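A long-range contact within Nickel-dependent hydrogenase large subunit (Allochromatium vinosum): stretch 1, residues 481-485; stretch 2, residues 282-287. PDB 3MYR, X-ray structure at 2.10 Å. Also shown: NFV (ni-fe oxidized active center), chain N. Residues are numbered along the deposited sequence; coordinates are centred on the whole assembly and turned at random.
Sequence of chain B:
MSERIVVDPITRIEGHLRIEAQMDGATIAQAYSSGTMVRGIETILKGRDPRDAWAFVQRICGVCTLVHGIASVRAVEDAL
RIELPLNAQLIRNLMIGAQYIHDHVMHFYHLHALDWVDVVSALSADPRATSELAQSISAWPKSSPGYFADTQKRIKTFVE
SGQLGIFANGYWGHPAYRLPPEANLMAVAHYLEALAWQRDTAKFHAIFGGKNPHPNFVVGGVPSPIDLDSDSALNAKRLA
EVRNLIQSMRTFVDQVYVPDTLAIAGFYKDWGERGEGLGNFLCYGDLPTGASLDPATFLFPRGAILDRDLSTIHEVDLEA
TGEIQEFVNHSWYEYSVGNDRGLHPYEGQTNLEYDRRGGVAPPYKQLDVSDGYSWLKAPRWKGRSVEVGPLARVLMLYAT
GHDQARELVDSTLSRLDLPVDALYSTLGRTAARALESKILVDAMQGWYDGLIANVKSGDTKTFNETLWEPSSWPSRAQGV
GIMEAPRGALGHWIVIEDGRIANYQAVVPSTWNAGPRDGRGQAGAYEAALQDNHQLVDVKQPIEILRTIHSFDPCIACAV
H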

ATOM      1  N   GLY B 481      11.977 -14.627  -4.180  1.00 21.21           N
ATOM      2  CA  GLY B 481      10.505 -14.641  -4.264  1.00 23.30           C
ATOM      3  C   GLY B 481      10.094 -13.522  -5.193  1.00 23.76           C
ATOM      4  O   GLY B 481      10.492 -12.375  -4.985  1.00 22.66           O
ATOM      5  N   ILE B 482       9.436 -13.873  -6.287  1.00 26.20           N
ATOM      6  CA  ILE B 482       9.013 -12.856  -7.247  1.00 29.37           C
ATOM      7  C   ILE B 482       7.511 -12.699  -7.215  1.00 29.53           C
ATOM      8  O   ILE B 482       6.751 -13.583  -6.766  1.00 30.42           O
ATOM      9  CB  ILE B 482       9.503 -13.130  -8.722  1.00 30.52           C
ATOM     10  CG1 ILE B 482       9.021 -14.466  -9.228  1.00 32.21           C
ATOM     11  CG2 ILE B 482      10.969 -13.179  -8.790  1.00 34.59           C
ATOM     12  CD1 ILE B 482       7.534 -14.446  -9.892  1.00 35.57           C
ATOM     13  N   MET B 483       7.059 -11.540  -7.652  1.00 28.80           N
ATOM     14  CA  MET B 483       5.625 -11.294  -7.688  1.00 27.24           C
ATOM     15  C   MET B 483       5.409 -10.107  -8.633  1.00 26.42           C
ATOM     16  O   MET B 483       6.328  -9.299  -8.814  1.00 27.15           O
ATOM     17  CB  MET B 483       5.141 -10.956  -6.299  1.00 27.78           C
ATOM     18  CG  MET B 483       4.026  -9.954  -6.363  1.00 35.66           C
ATOM     19  SD  MET B 483       3.050 -10.248  -4.973  1.00 46.95           S
ATOM     20  CE  MET B 483       1.400 -10.147  -5.653  1.00 30.56           C
ATOM     21  N   GLU B 484       4.239 -10.017  -9.251  1.00 23.99           N
ATOM     22  CA  GLU B 484       3.859  -8.792  -9.968  1.00 24.33           C
ATOM     23  C   GLU B 484       2.915  -8.116  -8.998  1.00 22.65           C
ATOM     24  O   GLU B 484       1.795  -8.578  -8.812  1.00 24.20           O
ATOM     25  CB  GLU B 484       3.142  -9.120 -11.291  1.00 22.84           C
ATOM     26  CG  GLU B 484       4.098  -9.420 -12.527  1.00 23.73           C
ATOM     27  CD  GLU B 484       5.002  -8.211 -12.977  1.00 25.86           C
ATOM     28  OE1 GLU B 484       4.621  -6.993 -12.844  1.00 26.46           O
ATOM     29  OE2 GLU B 484       6.107  -8.505 -13.501  1.00 28.97           O
ATOM     30  N   ALA B 485       3.405  -7.111  -8.285  1.00 19.21           N
ATOM     31  CA  ALA B 485       2.578  -6.371  -7.321  1.00 18.71           C
ATOM     32  C   ALA B 485       1.779  -5.331  -8.152  1.00 17.87           C
ATOM     33  O   ALA B 485       2.135  -5.084  -9.305  1.00 17.32           O
ATOM     34  CB  ALA B 485       3.499  -5.671  -6.302  1.00 16.18           C
TER
HETATM   35 FE   NFV N2005       4.131  -1.766  -3.295  1.00 16.26          FE
HETATM   36 NI   NFV N2005       3.164   0.140  -1.171  1.00 22.31          NI
HETATM   37  C1  NFV N2005       4.970  -3.071  -3.562  1.00 19.51           C
HETATM   38  O1  NFV N2005       5.604  -4.100  -3.837  1.00 13.88           O
HETATM   39  C2  NFV N2005       2.960  -2.279  -4.709  1.00 13.93           C
HETATM   40  N2  NFV N2005       2.238  -2.623  -5.582  1.00 15.96           N
HETATM   41  C3  NFV N2005       5.199  -0.725  -4.447  1.00 20.92           C
HETATM   42  N3  NFV N2005       5.883  -0.077  -5.142  1.00 16.89           N
HETATM   43  O4  NFV N2005       2.988  -0.164  -3.021  1.00 19.96           O
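Stretch 2 (282-287) LCYGDL

Residues 282-287 lie across the strand 481-485 of the same chain, the touching parts running 98° apart, so the two segments cross nearly at right angles and are joined mainly through side-chain carboxylates. Leu282 and Cys283 are extended; Tyr284 (phi/psi -88/-20) turns the chain, Gly285 follows with a positive phi of 82°, a value that favours glycine, and Asp286 is extended again, its CA 5.6 Å from the CA of Glu484. Glu484, with chi1 and chi2 both m, directs its carboxylate into the turn. Glu484 OE2 accepts two backbone amides: Gly285 N at 3.0 Å, with a nearly straight N-H...O angle of 164°, and Tyr284 N at 2.7 Å, a weak bond because the angle is only 123° despite the short distance. Glu484 OE2 also lies 3.0 Å from Cys283 CA, packed closely against the backbone where it enters the turn. The other oxygen, Glu484 OE1, accepts a hydrogen bond from water 1 at 2.8 Å; this water also donates to Leu282 O at 2.6 Å, linking the carboxylate to a carbonyl of stretch 2, and OE1 is further bonded elsewhere in the structure. Asp286 returns the exchange: Asp286 OD1 accepts Glu484 N at 2.8 Å and 160°, so Glu484 is held by both its amide and its side chain. Asp286 OD1 also comes within 3.2 Å of Met483 CA, while Asp286 OD2 accepts Leu287 N at 2.6 Å within stretch 2; both oxygens also have hydrogen bonds elsewhere in the structure. Apolar packing completes the contact: Ile482 CG2 lies 3.9 Å from Tyr284 CD2, approaching the ring obliquely. Ile482 CD1 lies 3.4 Å from the carbonyl oxygen Gly285 O, a van der Waals contact. Ala485 points away from stretch 2, its CB 3.4 Å from N2 of the Ni-Fe centre NFV. The contact buries 362 Å² between the two stretches, both sides summed.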

ATOM      1  N   LEU B 282       9.863  -3.888 -17.617  1.00 28.06           N
ATOM      2  CA  LEU B 282      10.290  -5.134 -17.055  1.00 25.83           C
ATOM      3  C   LEU B 282       9.135  -5.791 -16.271  1.00 27.24           C
ATOM      4  O   LEU B 282       8.475  -5.124 -15.443  1.00 23.05           O
ATOM      5  CB  LEU B 282      11.503  -4.851 -16.147  1.00 25.87           C
ATOM      6  CG  LEU B 282      11.984  -5.936 -15.190  1.00 25.60           C
ATOM      7  CD1 LEU B 282      12.711  -7.009 -16.026  1.00 26.91           C
ATOM      8  CD2 LEU B 282      12.908  -5.335 -14.149  1.00 20.96           C
ATOM      9  N   CYS B 283       8.966  -7.111 -16.497  1.00 27.37           N
ATOM     10  CA  CYS B 283       8.046  -7.952 -15.741  1.00 27.90           C
ATOM     11  C   CYS B 283       8.741  -9.211 -15.257  1.00 28.11           C
ATOM     12  O   CYS B 283       9.401  -9.873 -16.041  1.00 27.28           O
ATOM     13  CB  CYS B 283       6.880  -8.420 -16.616  1.00 27.49           C
ATOM     14  SG  CYS B 283       5.898  -7.052 -17.231  1.00 31.37           S
ATOM     15  N   TYR B 284       8.481  -9.595 -14.014  1.00 26.49           N
ATOM     16  CA  TYR B 284       8.848 -10.928 -13.567  1.00 25.51           C
ATOM     17  C   TYR B 284       7.742 -11.930 -13.869  1.00 27.64           C
ATOM     18  O   TYR B 284       8.005 -13.153 -13.845  1.00 27.47           O
ATOM     19  CB  TYR B 284       9.166 -10.936 -12.080  1.00 23.72           C
ATOM     20  CG  TYR B 284      10.235  -9.973 -11.613  1.00 20.44           C
ATOM     21  CD1 TYR B 284      11.262  -9.542 -12.480  1.00 18.22           C
ATOM     22  CD2 TYR B 284      10.293  -9.579 -10.243  1.00 18.62           C
ATOM     23  CE1 TYR B 284      12.295  -8.682 -12.008  1.00 22.03           C
ATOM     24  CE2 TYR B 284      11.349  -8.681  -9.751  1.00 20.20           C
ATOM     25  CZ  TYR B 284      12.294  -8.214 -10.666  1.00 20.52           C
ATOM     26  OH  TYR B 284      13.271  -7.348 -10.193  1.00 21.27           O
ATOM     27  N   GLY B 285       6.509 -11.447 -14.087  1.00 25.16           N
ATOM     28  CA  GLY B 285       5.381 -12.350 -14.331  1.00 23.52           C
ATOM     29  C   GLY B 285       4.791 -12.906 -13.022  1.00 26.01           C
ATOM     30  O   GLY B 285       5.395 -12.781 -11.938  1.00 23.67           O
ATOM     31  N   ASP B 286       3.581 -13.469 -13.092  1.00 24.80           N
ATOM     32  CA  ASP B 286       2.900 -13.963 -11.895  1.00 24.84           C
ATOM     33  C   ASP B 286       1.625 -14.720 -12.265  1.00 24.22           C
ATOM     34  O   ASP B 286       1.205 -14.686 -13.418  1.00 25.47           O
ATOM     35  CB  ASP B 286       2.520 -12.792 -10.980  1.00 24.07           C
ATOM     36  CG  ASP B 286       2.496 -13.199  -9.496  1.00 26.20           C
ATOM     37  OD1 ASP B 286       2.777 -12.344  -8.640  1.00 31.74           O
ATOM     38  OD2 ASP B 286       2.130 -14.365  -9.183  1.00 26.52           O
ATOM     39  N   LEU B 287       1.013 -15.352 -11.269  1.00 21.77           N
ATOM     40  CA  LEU B 287      -0.327 -15.909 -11.349  1.00 24.29           C
ATOM     41  C   LEU B 287      -0.372 -17.203 -12.168  1.00 25.14           C
ATOM     42  O   LEU B 287      -0.945 -17.257 -13.274  1.00 25.72           O
ATOM     43  CB  LEU B 287      -1.381 -14.906 -11.784  1.00 21.77           C
ATOM     44  CG  LEU B 287      -1.482 -13.712 -10.787  1.00 26.35           C
ATOM     45  CD1 LEU B 287      -2.234 -12.570 -11.512  1.00 19.56           C
ATOM     46  CD2 LEU B 287      -2.214 -14.108  -9.464  1.00 18.91           C
TER
HETATM   47  O   HOH W   1       6.320  -5.065 -13.903  1.00 15.36           O